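Local coordinates for protein beta-catenin homolog sys-1 (Caenorhabditis elegans, PDB 3C2G) that acts as a transcription coregulator in Wnt asymmetry signalling, binding the TCF factor POP-1 directly and activating or repressing target genes, at residues 228-232 with 263-267; 232-236 with 288-294; 277-282 with 311-317. All blocks are in the same frame, centred on the assembly; numbering follows the deposited sequence.

Contact 1 of 3, residues 228-232 with 263-267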
loop_
_atom_site.group_PDB
_atom_site.type_symbol
_atom_site.label_atom_id
_atom_site.label_comp_id
_atom_site.label_asym_id
_atom_site.label_seq_id
_atom_site.Cartn_x
_atom_site.Cartn_y
_atom_site.Cartn_z
ATOM N N LEU A 228 -13.335 -12.763 5.961
ATOM C CA LEU A 228 -12.393 -12.739 4.863
ATOM C C LEU A 228 -11.193 -13.655 5.108
ATOM O O LEU A 228 -10.719 -14.304 4.172
ATOM C CB LEU A 228 -11.992 -11.309 4.520
ATOM C CG LEU A 228 -13.146 -10.522 3.865
ATOM C CD1 LEU A 228 -12.749 -9.078 3.559
ATOM C CD2 LEU A 228 -13.660 -11.233 2.588
ATOM N N ASN A 229 -10.739 -13.742 6.366
ATOM C CA ASN A 229 -9.679 -14.670 6.738
ATOM C C ASN A 229 -10.051 -16.120 6.513
ATOM O O ASN A 229 -9.234 -16.890 6.035
ATOM C CB ASN A 229 -9.226 -14.486 8.195
ATOM C CG ASN A 229 -8.269 -13.306 8.373
ATOM O OD1 ASN A 229 -7.780 -12.726 7.402
ATOM N ND2 ASN A 229 -8.008 -12.942 9.626
ATOM N N ALA A 230 -11.275 -16.504 6.866
ATOM C CA ALA A 230 -11.679 -17.902 6.719
ATOM C C ALA A 230 -11.866 -18.265 5.237
ATOM O O ALA A 230 -11.639 -19.404 4.846
ATOM C CB ALA A 230 -12.909 -18.201 7.528
ATOM N N VAL A 231 -12.216 -17.271 4.429
ATOM C CA VAL A 231 -12.347 -17.433 2.988
ATOM C C VAL A 231 -10.973 -17.617 2.318
ATOM O O VAL A 231 -10.804 -18.503 1.474
ATOM C CB VAL A 231 -13.150 -16.243 2.348
ATOM C CG1 VAL A 231 -13.083 -16.274 0.836
ATOM C CG2 VAL A 231 -14.602 -16.245 2.822
HETATM N N MSE A 232 -10.015 -16.766 2.679
HETATM C CA MSE A 232 -8.607 -16.934 2.296
HETATM C C MSE A 232 -8.156 -18.379 2.538
HETATM O O MSE A 232 -7.612 -19.035 1.657
HETATM C CB MSE A 232 -7.746 -16.053 3.185
HETATM C CG MSE A 232 -7.094 -14.817 2.598
HETATM SE SE MSE A 232 -5.758 -14.265 3.987
HETATM C CE MSE A 232 -4.996 -16.019 4.276
ATOM N N THR A 263 -9.694 -11.155 -2.128
ATOM C CA THR A 263 -9.793 -11.060 -0.677
ATOM C C THR A 263 -8.629 -10.246 -0.101
ATOM O O THR A 263 -8.842 -9.441 0.796
ATOM C CB THR A 263 -9.852 -12.435 -0.039
ATOM O OG1 THR A 263 -11.034 -13.101 -0.495
ATOM C CG2 THR A 263 -9.885 -12.339 1.474
ATOM N N PHE A 264 -7.421 -10.432 -0.634
ATOM C CA PHE A 264 -6.292 -9.601 -0.238
ATOM C C PHE A 264 -6.584 -8.138 -0.568
ATOM O O PHE A 264 -6.381 -7.257 0.266
ATOM C CB PHE A 264 -4.975 -10.034 -0.923
ATOM C CG PHE A 264 -4.378 -11.336 -0.405
ATOM C CD1 PHE A 264 -4.546 -11.742 0.912
ATOM C CD2 PHE A 264 -3.602 -12.134 -1.254
ATOM C CE1 PHE A 264 -3.960 -12.932 1.376
ATOM C CE2 PHE A 264 -3.011 -13.322 -0.803
ATOM C CZ PHE A 264 -3.189 -13.721 0.512
ATOM N N ASP A 265 -7.054 -7.882 -1.783
ATOM C CA ASP A 265 -7.380 -6.523 -2.230
ATOM C C ASP A 265 -8.454 -5.868 -1.353
ATOM O O ASP A 265 -8.317 -4.712 -0.978
ATOM C CB ASP A 265 -7.823 -6.537 -3.698
ATOM C CG ASP A 265 -8.121 -5.135 -4.244
ATOM O OD1 ASP A 265 -7.220 -4.260 -4.211
ATOM O OD2 ASP A 265 -9.262 -4.903 -4.706
ATOM N N LEU A 266 -9.505 -6.612 -1.009
ATOM C CA LEU A 266 -10.582 -6.074 -0.173
ATOM C C LEU A 266 -10.102 -5.755 1.267
ATOM O O LEU A 266 -10.332 -4.644 1.774
ATOM C CB LEU A 266 -11.805 -6.997 -0.187
ATOM C CG LEU A 266 -13.067 -6.538 0.549
ATOM C CD1 LEU A 266 -13.516 -5.128 0.144
ATOM C CD2 LEU A 266 -14.215 -7.546 0.374
ATOM N N LEU A 267 -9.415 -6.702 1.904
ATOM C CA LEU A 267 -8.757 -6.433 3.196
ATOM C C LEU A 267 -7.836 -5.205 3.160
ATOM O O LEU A 267 -7.850 -4.397 4.079
ATOM C CB LEU A 267 -7.970 -7.646 3.655
ATOM C CG LEU A 267 -8.855 -8.785 4.114
ATOM C CD1 LEU A 267 -8.067 -10.064 4.068
ATOM C CD2 LEU A 267 -9.428 -8.483 5.487
#
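Leu228 and Thr263 face each other between helices 224-239 and 251-270, an antiparallel pair in the all-helical armadillo domain. The segments 228-232 and 263-267 run 160° apart in direction, with 10.4 Å between their axes at closest approach, and a shared apolar layer joins them. In that layer the delta methyl CD1 of Leu228 lies 3.8 Å from CD2 of Leu266, the two side chains crossing at about a right angle. Leu267 instead runs alongside Leu228 in the opposite sense, its CD2 3.9 Å from Leu228 CD1. Leucine suits this fully buried face because one methyl of Leu228 can touch both partners with no polar atom to satisfy.

Thr263 has two roles. Thr263 CG2 points at the partner helix and comes to 3.4 Å from Leu228 O. Its OG1 (chi1 -62°) stays beside its own backbone and hydrogen-bonds to Val259 O, so the hydroxyl is satisfied within its own helix while the methyl serves the apolar interface, also touching CG of Met232.

The third kind is a Met-aromatic contact. SE of Met232, a selenomethionine, lies obliquely to the Phe264 ring, 3.4 Å from Phe264 CE1.

All touching residues are buried. Helix 189-198 packs on Thr263 and Leu266 through Phe191, helix 298-311 meets Phe264 and Leu267 through Leu307, and in helix 285-292 Ala288 touches Met232 and Ile289 touches Phe264.

Contact 2 of 3, residues 232-236 with 288-294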
loop_
_atom_site.group_PDB
_atom_site.type_symbol
_atom_site.label_atom_id
_atom_site.label_comp_id
_atom_site.label_asym_id
_atom_site.label_seq_id
_atom_site.Cartn_x
_atom_site.Cartn_y
_atom_site.Cartn_z
HETATM N N MSE A 232 -10.015 -16.766 2.679
HETATM C CA MSE A 232 -8.607 -16.934 2.296
HETATM C C MSE A 232 -8.156 -18.379 2.538
HETATM O O MSE A 232 -7.612 -19.035 1.657
HETATM C CB MSE A 232 -7.746 -16.053 3.185
HETATM C CG MSE A 232 -7.094 -14.817 2.598
HETATM SE SE MSE A 232 -5.758 -14.265 3.987
HETATM C CE MSE A 232 -4.996 -16.019 4.276
ATOM N N ILE A 233 -8.406 -18.858 3.750
ATOM C CA ILE A 233 -7.878 -20.118 4.220
ATOM C C ILE A 233 -8.612 -21.314 3.638
ATOM O O ILE A 233 -7.980 -22.285 3.234
ATOM C CB ILE A 233 -7.843 -20.165 5.767
ATOM C CG1 ILE A 233 -6.797 -19.177 6.278
ATOM C CG2 ILE A 233 -7.540 -21.574 6.283
ATOM C CD1 ILE A 233 -5.364 -19.483 5.813
ATOM N N GLY A 234 -9.936 -21.244 3.623
ATOM C CA GLY A 234 -10.759 -22.198 2.903
ATOM C C GLY A 234 -10.347 -22.373 1.450
ATOM O O GLY A 234 -10.264 -23.495 0.967
ATOM N N SER A 235 -10.077 -21.280 0.751
ATOM C CA SER A 235 -9.611 -21.383 -0.629
ATOM C C SER A 235 -8.219 -21.996 -0.679
ATOM O O SER A 235 -7.946 -22.865 -1.523
ATOM C CB SER A 235 -9.609 -20.025 -1.340
ATOM O OG SER A 235 -10.872 -19.376 -1.274
ATOM N N TYR A 236 -7.339 -21.559 0.226
ATOM C CA TYR A 236 -5.993 -22.112 0.254
ATOM C C TYR A 236 -6.058 -23.623 0.446
ATOM O O TYR A 236 -5.383 -24.376 -0.245
ATOM C CB TYR A 236 -5.099 -21.475 1.323
ATOM C CG TYR A 236 -3.748 -22.134 1.330
ATOM C CD1 TYR A 236 -2.842 -21.918 0.287
ATOM C CD2 TYR A 236 -3.401 -23.032 2.331
ATOM C CE1 TYR A 236 -1.614 -22.562 0.255
ATOM C CE2 TYR A 236 -2.176 -23.668 2.321
ATOM C CZ TYR A 236 -1.286 -23.429 1.281
ATOM O OH TYR A 236 -0.065 -24.071 1.276
ATOM N N ALA A 288 -2.088 -16.017 8.538
ATOM C CA ALA A 288 -2.945 -16.416 7.430
ATOM C C ALA A 288 -2.312 -16.062 6.078
ATOM O O ALA A 288 -2.197 -16.907 5.196
ATOM C CB ALA A 288 -4.311 -15.782 7.571
ATOM N N ILE A 289 -1.888 -14.818 5.925
ATOM C CA ILE A 289 -1.230 -14.399 4.697
ATOM C C ILE A 289 -0.017 -15.265 4.355
ATOM O O ILE A 289 0.126 -15.713 3.218
ATOM C CB ILE A 289 -0.808 -12.926 4.762
ATOM C CG1 ILE A 289 -2.044 -12.036 4.888
ATOM C CG2 ILE A 289 -0.025 -12.535 3.518
ATOM C CD1 ILE A 289 -1.693 -10.607 5.214
ATOM N N THR A 290 0.841 -15.513 5.340
ATOM C CA THR A 290 2.079 -16.222 5.082
ATOM C C THR A 290 1.836 -17.684 4.742
ATOM O O THR A 290 2.593 -18.253 3.952
ATOM C CB THR A 290 3.154 -16.040 6.208
ATOM O OG1 THR A 290 2.682 -16.612 7.420
ATOM C CG2 THR A 290 3.422 -14.575 6.461
ATOM N N THR A 291 0.779 -18.276 5.304
ATOM C CA THR A 291 0.368 -19.643 4.959
ATOM C C THR A 291 -0.060 -19.730 3.491
ATOM O O THR A 291 0.330 -20.652 2.777
ATOM C CB THR A 291 -0.811 -20.126 5.838
ATOM O OG1 THR A 291 -0.424 -20.106 7.214
ATOM C CG2 THR A 291 -1.254 -21.571 5.469
ATOM N N VAL A 292 -0.851 -18.743 3.065
ATOM C CA VAL A 292 -1.466 -18.722 1.754
ATOM C C VAL A 292 -0.439 -18.477 0.663
ATOM O O VAL A 292 -0.519 -19.087 -0.402
ATOM C CB VAL A 292 -2.631 -17.691 1.695
ATOM C CG1 VAL A 292 -3.025 -17.359 0.248
ATOM C CG2 VAL A 292 -3.842 -18.226 2.472
ATOM N N VAL A 293 0.533 -17.609 0.927
ATOM C CA VAL A 293 1.552 -17.312 -0.080
ATOM C C VAL A 293 2.597 -18.409 -0.261
ATOM O O VAL A 293 3.566 -18.220 -0.979
ATOM C CB VAL A 293 2.231 -15.935 0.117
ATOM C CG1 VAL A 293 1.188 -14.827 0.104
ATOM C CG2 VAL A 293 3.070 -15.897 1.391
ATOM N N GLN A 294 2.391 -19.562 0.368
ATOM C CA GLN A 294 3.166 -20.763 0.021
ATOM C C GLN A 294 2.749 -21.309 -1.349
ATOM O O GLN A 294 3.484 -22.092 -1.939
ATOM C CB GLN A 294 3.009 -21.868 1.078
ATOM C CG GLN A 294 3.508 -21.503 2.476
ATOM C CD GLN A 294 3.126 -22.537 3.550
ATOM O OE1 GLN A 294 4.001 -23.088 4.222
ATOM N NE2 GLN A 294 1.830 -22.791 3.718
#
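Tyr236 lays one face of its ring over the last turn of helix 285-292. CA of Val292 makes a CH-pi contact with that face, 4.2 Å from the ring centroid, and Thr291 O sits over the same face, 3.5 Å above the plane of the Tyr236 ring and offset toward the rim. With CG anti to the backbone N (chi1 178°), the tyrosine reaches out from helix 224-239 across the neighbouring backbone. Beside the ring, CG2 of Thr291 comes to 3.9 Å from Tyr236 CE2, and the methyl CG2 of Val292 tucks in 3.7 Å from Tyr236 CB. A turn earlier the contact is aliphatic: CD1 of Ile233 meets CG2 of Val292 at 3.9 Å. The end of Met232 lies by Ala288, its SE 4.2 Å from Ala288 CB.

A second shell surrounds these groups. Gln294 keeps an extended chain beyond CG, and its NE2 donates to Thr291 O (2.8 Å, in the carbonyl plane on a lone pair); the amide and ring planes are 28° apart. Gly287 O holds Thr291 OG1, Ile260 and Leu300 touch Val292, and Phe328 packs on Gln294. Within the armadillo domain, segments 232-236 and 288-292 form a near-parallel pair, 19° apart with axes 10.0 Å from each other.

Helix 285-292 ends here, and Thr291 O receives a side-chain amide N-H together with a weak bond from Gln294 N. That donation probably tempers the cost of setting a carbonyl oxygen over an electron-rich ring, while a tyrosine suits this partly exposed edge by combining a broad ring face with a hydroxyl at its far end.

Contact 3 of 3, residues 277-282 with 311-317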
loop_
_atom_site.group_PDB
_atom_site.type_symbol
_atom_site.label_atom_id
_atom_site.label_comp_id
_atom_site.label_asym_id
_atom_site.label_seq_id
_atom_site.Cartn_x
_atom_site.Cartn_y
_atom_site.Cartn_z
ATOM N N ILE A 277 -5.680 -2.492 11.395
ATOM C CA ILE A 277 -4.537 -3.391 11.175
ATOM C C ILE A 277 -4.160 -4.156 12.443
ATOM O O ILE A 277 -3.759 -5.317 12.360
ATOM C CB ILE A 277 -3.289 -2.697 10.515
ATOM C CG1 ILE A 277 -2.490 -1.891 11.541
ATOM C CG2 ILE A 277 -3.712 -1.844 9.295
ATOM C CD1 ILE A 277 -1.236 -1.256 10.998
ATOM N N ASP A 278 -4.320 -3.530 13.611
ATOM C CA ASP A 278 -4.108 -4.239 14.889
ATOM C C ASP A 278 -5.178 -5.307 15.121
ATOM O O ASP A 278 -4.870 -6.400 15.609
ATOM C CB ASP A 278 -3.981 -3.278 16.081
ATOM C CG ASP A 278 -2.557 -2.714 16.235
ATOM O OD1 ASP A 278 -1.616 -3.496 16.499
ATOM O OD2 ASP A 278 -2.370 -1.485 16.088
ATOM N N GLY A 279 -6.420 -5.018 14.733
ATOM C CA GLY A 279 -7.490 -6.026 14.793
ATOM C C GLY A 279 -7.183 -7.235 13.925
ATOM O O GLY A 279 -7.387 -8.376 14.326
ATOM N N PHE A 280 -6.669 -6.970 12.732
ATOM C CA PHE A 280 -6.316 -7.997 11.777
ATOM C C PHE A 280 -5.176 -8.875 12.316
ATOM O O PHE A 280 -5.214 -10.120 12.234
ATOM C CB PHE A 280 -5.936 -7.312 10.457
ATOM C CG PHE A 280 -5.547 -8.260 9.359
ATOM C CD1 PHE A 280 -6.487 -9.108 8.785
ATOM C CD2 PHE A 280 -4.238 -8.287 8.884
ATOM C CE1 PHE A 280 -6.127 -9.972 7.762
ATOM C CE2 PHE A 280 -3.868 -9.146 7.853
ATOM C CZ PHE A 280 -4.815 -9.992 7.293
ATOM N N VAL A 281 -4.174 -8.231 12.902
ATOM C CA VAL A 281 -3.061 -8.965 13.469
ATOM C C VAL A 281 -3.472 -9.798 14.684
ATOM O O VAL A 281 -2.990 -10.906 14.843
ATOM C CB VAL A 281 -1.876 -8.045 13.775
ATOM C CG1 VAL A 281 -0.750 -8.809 14.508
ATOM C CG2 VAL A 281 -1.359 -7.399 12.474
ATOM N N ARG A 282 -4.371 -9.298 15.523
ATOM C CA ARG A 282 -4.858 -10.087 16.660
ATOM C C ARG A 282 -5.749 -11.256 16.215
ATOM O O ARG A 282 -5.949 -12.214 16.956
ATOM C CB ARG A 282 -5.575 -9.197 17.705
ATOM C CG ARG A 282 -4.735 -7.986 18.218
ATOM C CD ARG A 282 -5.391 -7.117 19.331
ATOM N NE ARG A 282 -6.826 -6.850 19.149
ATOM C CZ ARG A 282 -7.364 -5.734 18.636
ATOM N NH1 ARG A 282 -6.608 -4.722 18.209
ATOM N NH2 ARG A 282 -8.687 -5.628 18.545
ATOM N N VAL A 311 0.299 -3.817 6.739
ATOM C CA VAL A 311 -0.012 -4.046 8.154
ATOM C C VAL A 311 1.256 -4.138 9.032
ATOM O O VAL A 311 1.165 -4.430 10.232
ATOM C CB VAL A 311 -0.880 -5.340 8.367
ATOM C CG1 VAL A 311 -2.164 -5.285 7.531
ATOM C CG2 VAL A 311 -0.085 -6.617 8.055
ATOM N N SER A 312 2.413 -3.888 8.421
ATOM C CA SER A 312 3.704 -4.162 9.028
ATOM C C SER A 312 4.048 -3.259 10.221
ATOM O O SER A 312 4.830 -3.646 11.082
ATOM C CB SER A 312 4.808 -4.080 7.972
ATOM O OG SER A 312 4.912 -2.772 7.448
ATOM N N ASP A 313 3.461 -2.067 10.268
ATOM C CA ASP A 313 3.695 -1.151 11.371
ATOM C C ASP A 313 2.799 -1.389 12.600
ATOM O O ASP A 313 2.791 -0.593 13.536
ATOM C CB ASP A 313 3.635 0.305 10.889
ATOM C CG ASP A 313 2.293 0.670 10.237
ATOM O OD1 ASP A 313 1.804 -0.064 9.337
ATOM O OD2 ASP A 313 1.732 1.727 10.611
ATOM N N ALA A 314 2.079 -2.502 12.627
ATOM C CA ALA A 314 1.163 -2.781 13.725
ATOM C C ALA A 314 1.886 -3.106 15.041
ATOM O O ALA A 314 2.799 -3.938 15.082
ATOM C CB ALA A 314 0.228 -3.897 13.352
ATOM N N LYS A 315 1.458 -2.458 16.123
ATOM C CA LYS A 315 2.056 -2.689 17.434
ATOM C C LYS A 315 1.759 -4.105 17.929
ATOM O O LYS A 315 2.585 -4.691 18.656
ATOM C CB LYS A 315 1.600 -1.628 18.450
ATOM C CG LYS A 315 2.347 -0.263 18.339
ATOM C CD LYS A 315 1.533 0.865 19.012
ATOM C CE LYS A 315 2.437 1.919 19.668
ATOM N NZ LYS A 315 3.076 2.864 18.690
ATOM N N ALA A 316 0.608 -4.661 17.520
ATOM C CA ALA A 316 0.256 -6.054 17.854
ATOM C C ALA A 316 1.265 -7.087 17.342
ATOM O O ALA A 316 1.312 -8.203 17.846
ATOM C CB ALA A 316 -1.132 -6.396 17.376
ATOM N N LEU A 317 2.079 -6.725 16.347
ATOM C CA LEU A 317 3.122 -7.642 15.866
ATOM C C LEU A 317 4.201 -7.902 16.938
ATOM O O LEU A 317 4.997 -8.844 16.815
ATOM C CB LEU A 317 3.706 -7.180 14.526
ATOM C CG LEU A 317 2.822 -7.426 13.276
ATOM C CD1 LEU A 317 3.040 -6.373 12.201
ATOM C CD2 LEU A 317 3.026 -8.807 12.686
#
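Val281 and Ala314 meet at the apolar centre of this armadillo-domain contact, where helix 274-282 packs against the loop that follows helix 298-311. Val281 splits its two methyls between two alanines: CG2 lies 3.9 Å from Ala314 CB, and CG1 3.8 Å from Ala316 CB. Small residues suit these points because they let the loop backbone come close to the helix. Ile277 adds to the layer with CD1 3.8 Å from Ala314 CB; its CG1 takes the crowded position between backbone N and carbonyl carbon (chi1 79°), which swings the chain end toward the loop. The side chains of Val311 and Ile277 pass each other in opposite directions, Ile277 CB 4.1 Å from Val311 CG1. That same CG1 of Val311 lies 3.9 Å from Phe280 CD2. Val286 of helix 285-292 touches both Val281 and Val311.

Outward, the loop has its own order. A type I beta turn runs from Val311 to Ala314, closed by a backbone bond from Ala314 N to Val311 O, and a 3-10 segment begins at Lys315. Asp313, inside the turn, has OD1 at 3.7 Å from Ile277 CD1, but its charge is engaged in a salt bridge with a basic side chain of the bound POP-1 peptide, so this turn belongs to the binding surface. Arg282 lays CG 4.0 Å from Ala316 CB, while its NH2 is hydrogen-bonded to Gln217 O.

The polar link between the segments comes from Asp278, an acceptor at the helix surface: its OD1 takes the N-H of Ala316, N to OD1 2.7 Å, approached nearly in line with the carboxylate C-O bond, with an N-H...O angle of 155°.

Contacts 1 and 2 lie side by side, centres about 9 Å apart, both starting from helix 224-239 and sharing Met232, which touches Phe264 of helix 251-270 and Ala288 of helix 285-292 at once. Contact 3 has its centre about 16 Å from that of contact 1 and about 17 Å from that of contact 2. Along the chain contact 1 closes before contact 3 opens, whereas contacts 2 and 3 interleave. Phe280 of contact 3 joins the set, touching Asn229 and Leu267 of contact 1 and Ile289 of contact 2. The contacts thus adjoin one another within the armadillo domain, and contact 3 reaches the surface where the POP-1 peptide binds.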